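LPXTG cell wall surface protein (Streptococcus gordonii, PDB 7AVH) is a peptidoglycan-anchored surface adhesin whose tandem SHIRT domains, two of which make up this chain, probably form an elongated stalk that holds its adhesive part away from the cell. Local coordinates at residues 88-93 with 111-116. Numbering follows the deposited sequence.
Sequences ATHEFV and ADQTDL
A water molecule joins His90 to Asp112 where segments 88-93 and 111-116 separate: it donates a hydrogen bond to Asp112 OD1 at 2.7 Å and lies in the plane of the imidazole, 2.9 Å from His90 ND1. This is the end of an antiparallel strand pair in the second of the two SHIRT domains of this chain, where the short edge strand 113-117 begins beside the long strand 72-94. The pairing within 88-93 and 111-116 comes down to one hydrogen-bonded pair, Ala88 with Gln113. Gln113 N bonds to Ala88 O and Ala88 N to Gln113 O, each at 2.9 Å. At the other end of 111-116, Asp115 and Leu116 form a G1 beta bulge opposite Tyr86, and Leu116 CD1 comes round to rest on Ala88 CB. Strand 156-166 flanks the other edge of 88-93, with Ala156 and His157 holding Thr89 OG1. The Gln113 side chain, extended beyond CG (chi2 170°), carries its amide to the edge of the His90 ring, the two planes 50° apart. The amide and the ring converge on one loop: Gln113 NE2 bonds to Thr123 O and Thr125 OG1, and His90 NE2 to Thr125 N. On the opposite face of the sheet Thr89 and Asp112 lie side by side, with Thr89 CG2 3.4 Å from Asp112 OD1.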
# COMPACT_ATOMS: atom_id res chain seq x y z
N ALA A 88 7.54 -4.63 -9.74
CA ALA A 88 8.73 -5.28 -10.29
C ALA A 88 8.37 -5.92 -11.61
O ALA A 88 7.45 -6.70 -11.67
CB ALA A 88 9.26 -6.32 -9.33
N THR A 89 9.09 -5.50 -12.67
CA THR A 89 8.83 -5.98 -14.02
C THR A 89 10.00 -6.85 -14.50
O THR A 89 11.06 -6.87 -13.89
CB THR A 89 8.63 -4.72 -14.90
OG1 THR A 89 9.81 -3.91 -14.84
CG2 THR A 89 7.45 -3.86 -14.38
N HIS A 90 9.71 -7.47 -15.64
CA HIS A 90 10.65 -8.46 -16.23
C HIS A 90 10.80 -8.13 -17.67
O HIS A 90 9.91 -7.68 -18.38
CB HIS A 90 10.05 -9.87 -16.03
CG HIS A 90 9.74 -10.27 -14.63
ND1 HIS A 90 8.58 -9.83 -13.97
CD2 HIS A 90 10.39 -11.03 -13.74
CE1 HIS A 90 8.59 -10.35 -12.77
NE2 HIS A 90 9.69 -11.06 -12.53
N GLU A 91 11.96 -8.61 -18.17
CA GLU A 91 12.28 -8.58 -19.60
C GLU A 91 13.15 -9.80 -19.92
O GLU A 91 13.88 -10.22 -19.06
CB GLU A 91 13.06 -7.33 -19.94
CG GLU A 91 13.72 -7.16 -21.26
CD GLU A 91 14.51 -5.90 -21.46
OE1 GLU A 91 14.72 -5.04 -20.48
OE2 GLU A 91 14.90 -5.75 -22.67
N PHE A 92 13.00 -10.31 -21.12
CA PHE A 92 13.91 -11.37 -21.61
C PHE A 92 14.74 -10.86 -22.77
O PHE A 92 14.30 -10.10 -23.61
CB PHE A 92 13.09 -12.53 -22.11
CG PHE A 92 12.36 -13.36 -21.08
CD1 PHE A 92 12.74 -13.41 -19.76
CD2 PHE A 92 11.35 -14.21 -21.51
CE1 PHE A 92 12.12 -14.28 -18.85
CE2 PHE A 92 10.73 -15.08 -20.61
CZ PHE A 92 11.11 -15.14 -19.28
N VAL A 93 15.96 -11.38 -22.78
CA VAL A 93 16.92 -11.09 -23.88
C VAL A 93 17.59 -12.43 -24.27
O VAL A 93 17.70 -13.34 -23.46
CB VAL A 93 18.01 -10.09 -23.43
CG1 VAL A 93 17.45 -8.71 -23.14
CG2 VAL A 93 18.87 -10.58 -22.29
N ALA A 111 4.41 -12.07 -15.39
CA ALA A 111 3.61 -10.91 -15.05
C ALA A 111 4.36 -9.92 -14.15
O ALA A 111 5.23 -10.31 -13.35
CB ALA A 111 2.35 -11.41 -14.34
N ASP A 112 3.95 -8.65 -14.21
CA ASP A 112 4.50 -7.70 -13.25
C ASP A 112 4.06 -8.09 -11.80
O ASP A 112 2.94 -8.62 -11.61
CB ASP A 112 3.98 -6.31 -13.50
CG ASP A 112 4.33 -5.66 -14.78
OD1 ASP A 112 5.22 -6.21 -15.49
OD2 ASP A 112 3.79 -4.59 -15.06
N GLN A 113 4.97 -7.91 -10.88
CA GLN A 113 4.65 -7.98 -9.45
C GLN A 113 4.20 -6.59 -9.01
O GLN A 113 4.83 -5.62 -9.34
CB GLN A 113 5.80 -8.44 -8.62
CG GLN A 113 6.38 -9.76 -9.05
CD GLN A 113 7.66 -9.99 -8.31
OE1 GLN A 113 7.95 -9.42 -7.25
NE2 GLN A 113 8.48 -10.86 -8.85
N THR A 114 3.06 -6.51 -8.38
CA THR A 114 2.49 -5.20 -7.99
C THR A 114 2.40 -5.09 -6.48
O THR A 114 2.52 -6.04 -5.73
CB THR A 114 1.15 -5.05 -8.69
OG1 THR A 114 0.19 -5.99 -8.19
CG2 THR A 114 1.17 -5.11 -10.21
N ASP A 115 2.13 -3.83 -6.08
CA ASP A 115 1.80 -3.47 -4.67
C ASP A 115 2.97 -3.78 -3.74
O ASP A 115 2.78 -4.21 -2.61
CB ASP A 115 0.53 -4.18 -4.20
CG ASP A 115 -0.59 -4.14 -5.20
OD1 ASP A 115 -1.24 -3.07 -5.29
OD2 ASP A 115 -0.78 -5.17 -5.92
N LEU A 116 4.20 -3.60 -4.25
CA LEU A 116 5.41 -3.83 -3.43
C LEU A 116 5.66 -2.59 -2.57
O LEU A 116 5.71 -1.47 -3.06
CB LEU A 116 6.60 -4.12 -4.33
CG LEU A 116 6.46 -5.27 -5.34
CD1 LEU A 116 7.75 -5.50 -6.09
CD2 LEU A 116 6.00 -6.52 -4.65
O HOH W 1 6.86 -8.38 -15.79